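Local coordinates for protein phosphoglycolate phosphatase (Lactobacillus plantarum, PDB 2HDO) that probably hydrolyses 2-phosphoglycolate to glycolate and phosphate, as a member of the haloacid dehalogenase-like hydrolase family, at residues 12-17 with 179-184; 23-28 with 73-78; 86-91 with 199-204. All coordinates share one frame; numbering follows the deposited sequence.

Contact 1 (12-17 with 179-184). With PO4 (phosphate ion), chain B.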
# COMPACT_ATOMS: atom_id res chain seq x y z
N ASP A 12 -2.26 -0.79 -2.16
CA ASP A 12 -2.65 -2.18 -2.42
C ASP A 12 -3.22 -2.84 -1.19
O ASP A 12 -2.56 -2.88 -0.17
CB ASP A 12 -1.45 -2.97 -2.94
CG ASP A 12 -0.95 -2.48 -4.27
OD1 ASP A 12 -1.68 -2.68 -5.28
OD2 ASP A 12 0.17 -1.89 -4.30
N GLY A 13 -4.44 -3.38 -1.29
CA GLY A 13 -5.09 -3.97 -0.12
C GLY A 13 -5.75 -3.01 0.84
O GLY A 13 -6.27 -3.41 1.89
N THR A 14 -5.76 -1.73 0.48
CA THR A 14 -6.31 -0.68 1.34
C THR A 14 -7.27 0.18 0.50
O THR A 14 -8.46 0.21 0.75
CB THR A 14 -5.21 0.22 1.94
OG1 THR A 14 -4.36 -0.59 2.78
CG2 THR A 14 -5.80 1.33 2.82
N LEU A 15 -6.76 0.86 -0.51
CA LEU A 15 -7.58 1.63 -1.45
C LEU A 15 -8.07 0.74 -2.57
O LEU A 15 -9.24 0.81 -2.97
CB LEU A 15 -6.79 2.81 -2.02
CG LEU A 15 -6.26 3.83 -1.01
CD1 LEU A 15 -5.55 4.93 -1.79
CD2 LEU A 15 -7.38 4.40 -0.15
N THR A 16 -7.15 -0.05 -3.12
CA THR A 16 -7.48 -0.93 -4.23
C THR A 16 -7.48 -2.38 -3.84
O THR A 16 -6.64 -2.85 -3.04
CB THR A 16 -6.53 -0.80 -5.42
OG1 THR A 16 -5.18 -1.01 -4.99
CG2 THR A 16 -6.68 0.59 -6.07
N ASN A 17 -8.42 -3.07 -4.46
CA ASN A 17 -8.55 -4.51 -4.35
C ASN A 17 -7.70 -5.16 -5.43
O ASN A 17 -8.23 -5.67 -6.41
CB ASN A 17 -10.01 -5.00 -4.40
CG ASN A 17 -10.13 -6.47 -4.10
OD1 ASN A 17 -9.20 -7.12 -3.62
ND2 ASN A 17 -11.29 -7.01 -4.40
N GLY A 179 -3.64 2.74 11.53
CA GLY A 179 -5.05 2.42 11.36
C GLY A 179 -5.17 1.22 10.40
O GLY A 179 -4.80 1.31 9.22
N LEU A 180 -5.70 0.13 10.92
CA LEU A 180 -5.78 -1.09 10.20
C LEU A 180 -7.01 -1.04 9.32
O LEU A 180 -8.14 -0.84 9.80
CB LEU A 180 -5.88 -2.25 11.19
CG LEU A 180 -5.93 -3.62 10.50
CD1 LEU A 180 -4.63 -3.98 9.88
CD2 LEU A 180 -6.35 -4.69 11.49
N ALA A 181 -6.79 -1.25 8.02
CA ALA A 181 -7.88 -1.46 7.04
C ALA A 181 -8.27 -2.94 7.04
O ALA A 181 -7.75 -3.73 6.26
CB ALA A 181 -7.44 -1.01 5.68
N VAL A 182 -9.20 -3.29 7.92
CA VAL A 182 -9.56 -4.67 8.16
C VAL A 182 -10.10 -5.31 6.90
O VAL A 182 -9.92 -6.52 6.67
CB VAL A 182 -10.57 -4.74 9.33
CG1 VAL A 182 -11.17 -6.15 9.48
CG2 VAL A 182 -9.89 -4.29 10.62
N TRP A 183 -10.73 -4.50 6.05
CA TRP A 183 -11.34 -4.99 4.83
C TRP A 183 -10.37 -5.57 3.80
O TRP A 183 -10.80 -6.28 2.89
CB TRP A 183 -12.18 -3.91 4.16
CG TRP A 183 -11.42 -2.73 3.68
CD1 TRP A 183 -10.78 -2.60 2.48
CD2 TRP A 183 -11.18 -1.52 4.37
NE1 TRP A 183 -10.16 -1.41 2.38
CE2 TRP A 183 -10.38 -0.71 3.54
CE3 TRP A 183 -11.55 -1.03 5.63
CZ2 TRP A 183 -9.99 0.59 3.91
CZ3 TRP A 183 -11.13 0.22 6.00
CH2 TRP A 183 -10.36 1.01 5.15
N GLY A 184 -9.09 -5.27 3.93
CA GLY A 184 -8.04 -5.89 3.10
C GLY A 184 -7.84 -7.37 3.43
O GLY A 184 -7.21 -8.08 2.68
P PO4 B . 1.65 -0.84 -1.44
O1 PO4 B . 2.89 -0.33 -0.66
O2 PO4 B . 0.68 0.16 -2.09
O3 PO4 B . 0.82 -1.71 -0.46
O4 PO4 B . 2.14 -1.74 -2.57

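Contact 2 (23-28 with 73-78). With PO4 (phosphate ion), chain C.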
# COMPACT_ATOMS: atom_id res chain seq x y z
N THR A 23 -2.18 -11.63 -8.46
CA THR A 23 -2.11 -13.06 -8.58
C THR A 23 -1.84 -13.45 -10.03
O THR A 23 -0.97 -14.25 -10.32
CB THR A 23 -3.35 -13.76 -8.00
OG1 THR A 23 -3.46 -13.43 -6.60
CG2 THR A 23 -3.23 -15.29 -8.20
N THR A 24 -2.64 -12.91 -10.95
CA THR A 24 -2.53 -13.18 -12.38
C THR A 24 -1.12 -12.80 -12.89
O THR A 24 -0.46 -13.52 -13.60
CB THR A 24 -3.61 -12.36 -13.14
OG1 THR A 24 -4.91 -12.81 -12.74
CG2 THR A 24 -3.50 -12.48 -14.65
N VAL A 25 -0.65 -11.65 -12.47
CA VAL A 25 0.60 -11.11 -12.98
C VAL A 25 1.74 -11.95 -12.43
O VAL A 25 2.61 -12.38 -13.17
CB VAL A 25 0.78 -9.65 -12.59
CG1 VAL A 25 2.21 -9.20 -12.94
CG2 VAL A 25 -0.29 -8.75 -13.25
N MSE A 26 1.75 -12.17 -11.12
CA MSE A 26 2.83 -13.01 -10.53
C MSE A 26 2.92 -14.40 -11.15
O MSE A 26 4.02 -14.96 -11.37
CB MSE A 26 2.63 -13.14 -9.03
CG MSE A 26 2.85 -11.89 -8.29
SE MSE A 26 4.75 -11.40 -8.20
CE MSE A 26 5.41 -12.80 -6.92
N ARG A 27 1.77 -14.99 -11.41
CA ARG A 27 1.74 -16.36 -11.97
C ARG A 27 2.42 -16.32 -13.34
O ARG A 27 3.18 -17.24 -13.71
CB ARG A 27 0.31 -16.89 -12.06
CG ARG A 27 0.24 -18.33 -12.54
CD ARG A 27 -1.18 -18.90 -12.43
NE ARG A 27 -1.56 -19.07 -11.02
CZ ARG A 27 -2.62 -18.50 -10.43
NH1 ARG A 27 -3.49 -17.76 -11.10
NH2 ARG A 27 -2.84 -18.72 -9.14
N GLU A 28 2.14 -15.27 -14.09
CA GLU A 28 2.68 -15.12 -15.43
C GLU A 28 4.22 -14.93 -15.39
O GLU A 28 4.94 -15.59 -16.10
CB GLU A 28 1.94 -13.97 -16.14
CG GLU A 28 2.32 -13.76 -17.57
CD GLU A 28 1.53 -12.61 -18.20
OE1 GLU A 28 0.42 -12.29 -17.67
OE2 GLU A 28 2.04 -11.99 -19.18
N ASP A 73 6.18 -4.60 -16.06
CA ASP A 73 5.77 -4.60 -17.47
C ASP A 73 4.42 -5.26 -17.70
O ASP A 73 3.58 -4.71 -18.40
CB ASP A 73 6.84 -5.29 -18.30
CG ASP A 73 8.17 -4.52 -18.30
OD1 ASP A 73 8.20 -3.35 -17.83
OD2 ASP A 73 9.19 -5.09 -18.76
N VAL A 74 4.19 -6.40 -17.06
CA VAL A 74 2.93 -7.13 -17.18
C VAL A 74 1.80 -6.44 -16.43
O VAL A 74 0.67 -6.33 -16.93
CB VAL A 74 3.08 -8.59 -16.67
CG1 VAL A 74 1.74 -9.29 -16.72
CG2 VAL A 74 4.09 -9.33 -17.51
N MSE A 75 2.10 -5.96 -15.24
CA MSE A 75 1.11 -5.29 -14.42
C MSE A 75 0.52 -4.07 -15.14
O MSE A 75 -0.65 -3.77 -14.99
CB MSE A 75 1.72 -4.89 -13.07
CG MSE A 75 0.76 -4.09 -12.17
SE MSE A 75 -1.02 -5.02 -11.90
CE MSE A 75 -0.54 -6.09 -10.29
N ALA A 76 1.31 -3.40 -15.97
CA ALA A 76 0.80 -2.19 -16.63
C ALA A 76 -0.32 -2.51 -17.66
O ALA A 76 -1.06 -1.61 -18.09
CB ALA A 76 1.92 -1.40 -17.25
N SER A 77 -0.50 -3.79 -17.98
CA SER A 77 -1.68 -4.23 -18.76
C SER A 77 -2.90 -4.69 -17.97
O SER A 77 -3.87 -5.15 -18.57
CB SER A 77 -1.26 -5.37 -19.67
OG SER A 77 -0.49 -4.81 -20.70
N HIS A 78 -2.86 -4.58 -16.65
CA HIS A 78 -3.89 -5.17 -15.78
C HIS A 78 -4.60 -4.19 -14.86
O HIS A 78 -5.34 -4.61 -13.99
CB HIS A 78 -3.31 -6.34 -14.99
CG HIS A 78 -3.05 -7.53 -15.84
ND1 HIS A 78 -3.99 -8.51 -16.05
CD2 HIS A 78 -1.98 -7.86 -16.61
CE1 HIS A 78 -3.50 -9.42 -16.89
NE2 HIS A 78 -2.28 -9.04 -17.25
P PO4 C . -0.64 -10.02 -20.25
O1 PO4 C . -1.00 -10.62 -18.90
O2 PO4 C . 0.88 -10.02 -20.51
O3 PO4 C . -1.13 -8.58 -20.34
O4 PO4 C . -1.37 -10.83 -21.29

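Contact 3 (86-91 with 199-204)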
# COMPACT_ATOMS: atom_id res chain seq x y z
N PRO A 86 -15.32 -0.93 -2.33
CA PRO A 86 -16.50 -0.08 -2.14
C PRO A 86 -16.38 0.76 -0.87
O PRO A 86 -15.82 0.29 0.13
CB PRO A 86 -17.64 -1.09 -2.04
CG PRO A 86 -17.06 -2.44 -2.08
CD PRO A 86 -15.60 -2.37 -2.24
N GLY A 87 -16.86 2.00 -0.96
CA GLY A 87 -16.85 2.95 0.14
C GLY A 87 -15.68 3.92 0.05
O GLY A 87 -15.70 4.97 0.68
N ILE A 88 -14.64 3.57 -0.72
CA ILE A 88 -13.47 4.45 -0.81
C ILE A 88 -13.79 5.78 -1.47
O ILE A 88 -13.40 6.83 -0.97
CB ILE A 88 -12.32 3.71 -1.56
CG1 ILE A 88 -11.79 2.55 -0.72
CG2 ILE A 88 -11.16 4.67 -1.93
CD1 ILE A 88 -11.10 2.91 0.54
N THR A 89 -14.54 5.77 -2.57
CA THR A 89 -14.91 7.01 -3.24
C THR A 89 -15.75 7.94 -2.32
O THR A 89 -15.52 9.16 -2.27
CB THR A 89 -15.68 6.74 -4.58
OG1 THR A 89 -16.81 5.90 -4.32
CG2 THR A 89 -14.78 6.08 -5.60
N SER A 90 -16.68 7.33 -1.57
CA SER A 90 -17.52 8.05 -0.61
C SER A 90 -16.71 8.60 0.53
O SER A 90 -16.98 9.67 1.08
CB SER A 90 -18.57 7.13 -0.03
OG SER A 90 -19.39 6.58 -1.04
N LEU A 91 -15.71 7.84 0.94
CA LEU A 91 -14.85 8.26 2.02
C LEU A 91 -14.16 9.56 1.66
O LEU A 91 -14.13 10.49 2.45
CB LEU A 91 -13.83 7.19 2.35
CG LEU A 91 -12.70 7.59 3.31
CD1 LEU A 91 -13.27 7.82 4.70
CD2 LEU A 91 -11.60 6.55 3.29
N GLN A 199 -13.29 -1.54 10.25
CA GLN A 199 -13.96 -2.69 9.65
C GLN A 199 -14.28 -2.41 8.20
O GLN A 199 -14.17 -3.28 7.37
CB GLN A 199 -15.25 -3.06 10.41
CG GLN A 199 -15.00 -3.73 11.75
CD GLN A 199 -14.25 -5.07 11.64
OE1 GLN A 199 -14.58 -5.94 10.81
NE2 GLN A 199 -13.23 -5.24 12.49
N LYS A 200 -14.72 -1.19 7.91
CA LYS A 200 -14.99 -0.76 6.55
C LYS A 200 -14.56 0.69 6.36
O LYS A 200 -14.39 1.42 7.34
CB LYS A 200 -16.46 -0.92 6.21
CG LYS A 200 -17.35 -0.18 7.13
N PRO A 201 -14.37 1.10 5.11
CA PRO A 201 -13.77 2.43 4.86
C PRO A 201 -14.45 3.61 5.52
O PRO A 201 -13.76 4.50 6.04
CB PRO A 201 -13.80 2.55 3.36
CG PRO A 201 -13.73 1.13 2.88
CD PRO A 201 -14.53 0.33 3.86
N LEU A 202 -15.77 3.63 5.51
CA LEU A 202 -16.50 4.76 6.10
C LEU A 202 -16.33 4.91 7.63
O LEU A 202 -16.57 5.98 8.20
CB LEU A 202 -17.97 4.73 5.67
CG LEU A 202 -18.11 4.98 4.16
CD1 LEU A 202 -19.53 4.66 3.69
CD2 LEU A 202 -17.72 6.42 3.81
N ASP A 203 -15.86 3.86 8.28
CA ASP A 203 -15.57 3.92 9.71
C ASP A 203 -14.46 4.90 10.05
O ASP A 203 -14.38 5.36 11.18
CB ASP A 203 -15.18 2.55 10.25
CG ASP A 203 -16.30 1.51 10.13
OD1 ASP A 203 -17.49 1.89 9.99
OD2 ASP A 203 -15.96 0.31 10.22
N ILE A 204 -13.59 5.18 9.08
CA ILE A 204 -12.56 6.22 9.25
C ILE A 204 -13.20 7.57 9.61
O ILE A 204 -12.65 8.32 10.40
CB ILE A 204 -11.67 6.32 8.00
CG1 ILE A 204 -10.96 4.98 7.79
CG2 ILE A 204 -10.68 7.50 8.13
CD1 ILE A 204 -10.17 4.78 6.47

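Contact 1 (12-17 with 179-184)
The carbonyl oxygen of Gly-13 is buried here without a hydrogen-bond partner. What it meets is a C-H: Gly-184 CA stands 3.3 Å from Gly-13 O. The two glycines let the backbones come this close, with Gly-13 CA and Gly-184 CA 4.8 Å apart. Gly-184 has no side chain, which leaves room for Gly-13 O, and Gly-13 takes a positive phi (80°).

The next carbonyl is better served. Trp-183 NE1 donates to Thr-14 O at 2.9 Å, with an N-H...O angle of 151°. The oxygen lies at the indole edge, almost exactly in the ring plane, and the N-H points at one of its lone pairs. Trp-183 reaches it from the crowded first torsion, with CG between the backbone N and the carbonyl carbon (chi1 64°). Ala-181 CB lies over one indole face, offset toward the rim, and Tyr-85 meets the ring edge-to-face. The CB of Ala-181 also touches Thr-14 CG2 at 4.0 Å, the methyl being anti to the backbone N.

Asp-12 takes no part in this packing; it meets a phosphate ion. Its backbone N gives a nearly straight bond to phosphate O2 of 3.1 Å, and its OD2 lies 2.6 Å from phosphate O4. Ser-18 holds OD1 and Gln-107 holds OD2. Thr-105, Ser-106, Lys-138 and Ile-11 also bind the ion. Asp-12 and Thr-14 fit the DxDx(T/V) loop at the end of the first strand, consistent with the phosphate site of HAD phosphatases.

Contact 2 (23-28 with 73-78)
The imidazole of His-78 has phosphate O1 at its edge, in the ring plane. His-78 NE2 donates to phosphate O1 at 2.6 Å, with an N-H...O angle of 165°. Val-74 O also lies in the ring plane, at the edge. Val-25 CG2 makes an off-centre CH-pi contact, 4.2 Å from the centroid of the His-78 ring. Thr-24 CG2 approaches the same ring obliquely, 3.8 Å from His-78 CE1, the two side chains crossing at about a right angle.

His-78 ND1 hydrogen-bonds to Gln-81 OE1, so both ring nitrogens are held. Two oxygen partners are consistent with a charged ring, though the charge is not seen. Gln-81 NE2 also bonds to Thr-24 OG1.

Glu-28 comes in along an extended chain, CG anti to the backbone N (chi1 -176°). Its carboxylate spans two phosphate oxygens: Glu-28 OE1 is 2.5 Å from O1, and Glu-28 OE2 is 2.6 Å from O2. At such spacings one partner of each pair probably carries a proton. The same Glu-28 OE1 lies 3.4 Å from Val-74 CG1, tip to tip. The ion probably came from the crystallisation liquor.

Beside this polar end the contact is apolar. Val-25 CG1 rests on Val-74 CG1 at 3.8 Å, the two valines lying alongside and pointing opposite ways. Val-25 CG2 meets CE of selenomethionine Met-75 at 4.0 Å, since that chain bends at chi2 and chi3.

Helix 19-31 thus lies against the C-terminal part of helix 64-75 and the type I beta turn 75-78. Tyr-71 of helix 64-75 extends the packing on Val-25, and Met-75 touches Ile-82 in the loop leading to strand 83-84.

Contact 3 (86-91 with 199-204)
Three pairings of side chains carry this contact, and two of them cross at about a right angle. In the first, the Pro-201 ring lies against the start of helix 88-94. Ile-88 starts away from segment 199-204, but its chain turns back, and Ile-88 CD1 touches Pro-201 CB at 3.9 Å. The same methyl is equally close to CG of the proline. Pro-201 CG also packs against the carbonyl oxygen Pro-86 O at 3.6 Å.

Gly-87 sits at the N-cap of the helix, with a positive phi of 98°. With no side chain at Gly-87, its carbonyl carbon packs directly on Pro-201 CB.

In the second crossing, Leu-91 meets Ile-204. The CB of Leu-91 points toward segment 199-204. With CG anti to the backbone N (chi1 170°) and chi2 at 68°, both methyls make contact. Leu-91 CD2 touches Ile-204 CD1 at 3.9 Å. The other branch, Leu-91 CD1, lies 3.6 Å from Pro-201 O, an oxygen already hydrogen-bonded to Ile-204 N.

Leu-202 makes the third pairing. One methyl, Leu-202 CD2, lies along the helix backbone, 3.8 Å from Leu-91 N, and also touches Ser-90 CB. Leu-202 is itself exposed, so this edge of the contact borders solvent.

No hydrogen bond joins the segments. Among the bonds that hold the 199-204 turn, Lys-200 N donates to Asp-203 OD2 at 3.0 Å, from above the carboxylate plane. Asp-203 N returns a bond to Lys-200 O. Trp-183 backs both Pro-201 and Ile-204. The contact is plain apolar packing of a helix and the helix-like turn after edge strand 196-198, two pieces of the outer layer beside the parallel sheet of the Rossmann-like HAD core domain.

Overall arrangement
Contact 1 is the buried one, close to the chain centre. Contacts 2 and 3 are partly buried and lie further out. Contacts 1 and 3 touch, chiefly through Trp-183, whose ring packs on the backbone at Lys-200 and Pro-201. Ile-88 CD1 also reaches Thr-14 O. Both belong to the core domain with its parallel sheet. Contact 2 stands about 20 Å from contact 1, centre to centre, in the helical insert between strands 16-17 and 83-84, consistent with a cap. The chemistry follows the place: an indole-to-carbonyl hydrogen bond and a CA-H...O contact near the probable catalytic loop, a phosphate-bridged polar end beside valines in the helices, and purely apolar packing across contact 3.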